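Local coordinates for protein putative isomerase (Sinorhizobium meliloti, PDB 2PPG) that is a putative isomerase of the enolase superfamily, pairing a mandelate racemase-like N-terminal domain with a TIM-barrel domain, at residues A[54-59]-A[68-73]. Numbering follows the deposited sequence.
Sequences SVLVRI and WGETYG
V57 and G69 exchange two backbone bonds at the middle of a beta hairpin, where strand 52-61 runs antiparallel to strand 66-72 in the N-terminal domain of this enolase-superfamily protein. The hairpin illustrates how the two faces of one strand pair can serve different ends, here an apolar side turned to helices and another whose polar end meets the barrel domain. G69 N bonds to V57 O over 2.8 Å, and V57 N returns the bond to G69 O at 3.0 Å. V55 and T71 form the next hydrogen-bonded pair, with T71 N 2.7 Å from V55 O, an oxygen that also receives the CA-H of E70. The face bearing V55, V57 and T71 is buried against helices 77-92 and 119-140; there V55 CB meets T71 CG2 at 3.9 Å.

The other face changes character along its length. At the S54 end it is enclosed and polar: E70, extended with CG anti to its backbone N (chi1 -171°), runs alongside L56, whose CG rests 3.9 Å from E70 CG. The E70 carboxylate is buried and held by several donors. S54 OG takes the anti lone pair of OE2, which A323 N also binds, while F326 N binds OE1, joining the hairpin to segments of the barrel domain. The R58 end is also closely packed, but R58 itself is partly exposed while W68 is buried. R58 stretches across one face of the W68 indole, its CB 3.7 Å from the six-membered ring's centroid in a CH-pi contact, and its guanidinium, salt-bridged to E60, stands 86° to the indole plane, with W68 CZ2 near the guanidinium edge and 3.9 Å from R58 NE.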
ATOM      1  N   SER A  54     -13.967 -37.616  23.374  1.00 26.95           N
ATOM      2  CA  SER A  54     -12.690 -36.935  23.203  1.00 24.95           C
ATOM      3  C   SER A  54     -11.527 -37.922  23.334  1.00 26.12           C
ATOM      4  O   SER A  54     -11.696 -39.035  23.835  1.00 27.38           O
ATOM      5  CB  SER A  54     -12.531 -35.821  24.228  1.00 25.51           C
ATOM      6  OG  SER A  54     -12.329 -36.370  25.519  1.00 31.30           O
ATOM      7  N   VAL A  55     -10.345 -37.505  22.895  1.00 24.15           N
ATOM      8  CA  VAL A  55      -9.165 -38.347  22.995  1.00 26.19           C
ATOM      9  C   VAL A  55      -8.277 -37.889  24.147  1.00 28.93           C
ATOM     10  O   VAL A  55      -7.962 -36.716  24.248  1.00 30.90           O
ATOM     11  CB  VAL A  55      -8.370 -38.386  21.659  1.00 24.19           C
ATOM     12  CG1 VAL A  55      -7.063 -39.178  21.819  1.00 19.61           C
ATOM     13  CG2 VAL A  55      -9.235 -38.961  20.538  1.00 21.08           C
ATOM     14  N   LEU A  56      -7.904 -38.826  25.018  1.00 29.86           N
ATOM     15  CA  LEU A  56      -7.021 -38.559  26.140  1.00 29.19           C
ATOM     16  C   LEU A  56      -5.734 -39.349  25.974  1.00 34.75           C
ATOM     17  O   LEU A  56      -5.739 -40.507  25.513  1.00 35.34           O
ATOM     18  CB  LEU A  56      -7.662 -38.951  27.470  1.00 28.43           C
ATOM     19  CG  LEU A  56      -8.732 -38.034  28.065  1.00 32.35           C
ATOM     20  CD1 LEU A  56     -10.123 -38.248  27.433  1.00 26.65           C
ATOM     21  CD2 LEU A  56      -8.783 -38.254  29.571  1.00 31.02           C
ATOM     22  N   VAL A  57      -4.632 -38.716  26.368  1.00 32.04           N
ATOM     23  CA  VAL A  57      -3.335 -39.319  26.276  1.00 30.54           C
ATOM     24  C   VAL A  57      -2.773 -39.357  27.685  1.00 32.35           C
ATOM     25  O   VAL A  57      -2.930 -38.401  28.449  1.00 31.53           O
ATOM     26  CB  VAL A  57      -2.431 -38.545  25.277  1.00 31.17           C
ATOM     27  CG1 VAL A  57      -0.975 -38.657  25.637  1.00 31.53           C
ATOM     28  CG2 VAL A  57      -2.636 -39.063  23.877  1.00 27.46           C
ATOM     29  N   ARG A  58      -2.155 -40.484  28.024  1.00 32.49           N
ATOM     30  CA  ARG A  58      -1.542 -40.695  29.321  1.00 35.28           C
ATOM     31  C   ARG A  58      -0.084 -41.016  29.067  1.00 35.18           C
ATOM     32  O   ARG A  58       0.221 -41.960  28.343  1.00 34.24           O
ATOM     33  CB  ARG A  58      -2.220 -41.869  30.020  1.00 38.22           C
ATOM     34  CG  ARG A  58      -1.683 -42.218  31.390  1.00 38.35           C
ATOM     35  CD  ARG A  58      -2.182 -43.604  31.789  1.00 39.70           C
ATOM     36  NE  ARG A  58      -1.907 -43.902  33.190  1.00 39.87           N
ATOM     37  CZ  ARG A  58      -0.796 -44.479  33.639  1.00 36.26           C
ATOM     38  NH1 ARG A  58      -0.650 -44.693  34.933  1.00 33.54           N
ATOM     39  NH2 ARG A  58       0.167 -44.841  32.802  1.00 37.30           N
ATOM     40  N   ILE A  59       0.809 -40.218  29.645  1.00 33.53           N
ATOM     41  CA  ILE A  59       2.240 -40.359  29.412  1.00 33.85           C
ATOM     42  C   ILE A  59       2.958 -40.620  30.727  1.00 35.55           C
ATOM     43  O   ILE A  59       2.747 -39.905  31.699  1.00 37.80           O
ATOM     44  CB  ILE A  59       2.844 -39.093  28.724  1.00 32.24           C
ATOM     45  CG1 ILE A  59       2.132 -38.818  27.397  1.00 30.15           C
ATOM     46  CG2 ILE A  59       4.359 -39.251  28.524  1.00 28.04           C
ATOM     47  CD1 ILE A  59       2.822 -37.815  26.495  1.00 31.60           C
ATOM     48  N   TRP A  68      -1.183 -36.213  31.879  1.00 26.13           N
ATOM     49  CA  TRP A  68      -2.374 -36.417  31.091  1.00 26.13           C
ATOM     50  C   TRP A  68      -2.572 -35.286  30.109  1.00 26.99           C
ATOM     51  O   TRP A  68      -2.347 -34.124  30.435  1.00 27.74           O
ATOM     52  CB  TRP A  68      -3.599 -36.516  31.986  1.00 25.44           C
ATOM     53  CG  TRP A  68      -3.713 -37.803  32.750  1.00 26.05           C
ATOM     54  CD1 TRP A  68      -3.326 -38.025  34.042  1.00 26.09           C
ATOM     55  CD2 TRP A  68      -4.295 -39.030  32.289  1.00 24.35           C
ATOM     56  NE1 TRP A  68      -3.635 -39.306  34.415  1.00 28.37           N
ATOM     57  CE2 TRP A  68      -4.224 -39.952  33.362  1.00 24.64           C
ATOM     58  CE3 TRP A  68      -4.888 -39.433  31.080  1.00 22.81           C
ATOM     59  CZ2 TRP A  68      -4.707 -41.259  33.267  1.00 25.81           C
ATOM     60  CZ3 TRP A  68      -5.373 -40.733  30.975  1.00 24.62           C
ATOM     61  CH2 TRP A  68      -5.280 -41.635  32.068  1.00 28.13           C
ATOM     62  N   GLY A  69      -2.996 -35.654  28.903  1.00 24.93           N
ATOM     63  CA  GLY A  69      -3.356 -34.712  27.869  1.00 20.65           C
ATOM     64  C   GLY A  69      -4.683 -35.112  27.258  1.00 22.70           C
ATOM     65  O   GLY A  69      -5.272 -36.114  27.641  1.00 21.83           O
ATOM     66  N   GLU A  70      -5.146 -34.338  26.288  1.00 23.58           N
ATOM     67  CA  GLU A  70      -6.472 -34.516  25.764  1.00 25.80           C
ATOM     68  C   GLU A  70      -6.665 -33.624  24.546  1.00 27.53           C
ATOM     69  O   GLU A  70      -6.272 -32.456  24.539  1.00 29.01           O
ATOM     70  CB  GLU A  70      -7.515 -34.185  26.839  1.00 23.53           C
ATOM     71  CG  GLU A  70      -8.956 -34.543  26.442  1.00 28.26           C
ATOM     72  CD  GLU A  70     -10.026 -33.913  27.344  1.00 31.77           C
ATOM     73  OE1 GLU A  70      -9.688 -33.077  28.216  1.00 36.68           O
ATOM     74  OE2 GLU A  70     -11.217 -34.259  27.186  1.00 34.48           O
ATOM     75  N   THR A  71      -7.268 -34.178  23.508  1.00 26.84           N
ATOM     76  CA  THR A  71      -7.595 -33.391  22.334  1.00 27.08           C
ATOM     77  C   THR A  71      -9.025 -33.729  21.896  1.00 25.45           C
ATOM     78  O   THR A  71      -9.739 -34.414  22.621  1.00 26.38           O
ATOM     79  CB  THR A  71      -6.547 -33.592  21.221  1.00 27.23           C
ATOM     80  OG1 THR A  71      -6.873 -32.776  20.084  1.00 27.12           O
ATOM     81  CG2 THR A  71      -6.448 -35.077  20.820  1.00 26.26           C
ATOM     82  N   TYR A  72      -9.452 -33.206  20.752  1.00 26.45           N
ATOM     83  CA  TYR A  72     -10.778 -33.489  20.211  1.00 26.71           C
ATOM     84  C   TYR A  72     -10.839 -34.939  19.819  1.00 28.69           C
ATOM     85  O   TYR A  72      -9.812 -35.535  19.449  1.00 28.00           O
ATOM     86  CB  TYR A  72     -11.039 -32.674  18.952  1.00 25.74           C
ATOM     87  CG  TYR A  72     -11.605 -31.313  19.199  1.00 29.41           C
ATOM     88  CD1 TYR A  72     -10.956 -30.391  20.029  1.00 30.42           C
ATOM     89  CD2 TYR A  72     -12.779 -30.928  18.590  1.00 28.52           C
ATOM     90  CE1 TYR A  72     -11.484 -29.115  20.244  1.00 27.43           C
ATOM     91  CE2 TYR A  72     -13.305 -29.675  18.796  1.00 32.24           C
ATOM     92  CZ  TYR A  72     -12.658 -28.767  19.619  1.00 29.14           C
ATOM     93  OH  TYR A  72     -13.227 -27.528  19.797  1.00 28.54           O
ATOM     94  N   GLY A  73     -12.045 -35.495  19.897  1.00 26.75           N
ATOM     95  CA  GLY A  73     -12.309 -36.846  19.434  1.00 24.46           C
ATOM     96  C   GLY A  73     -13.730 -36.967  18.949  1.00 26.64           C
ATOM     97  O   GLY A  73     -14.254 -38.068  18.817  1.00 31.08           O
TER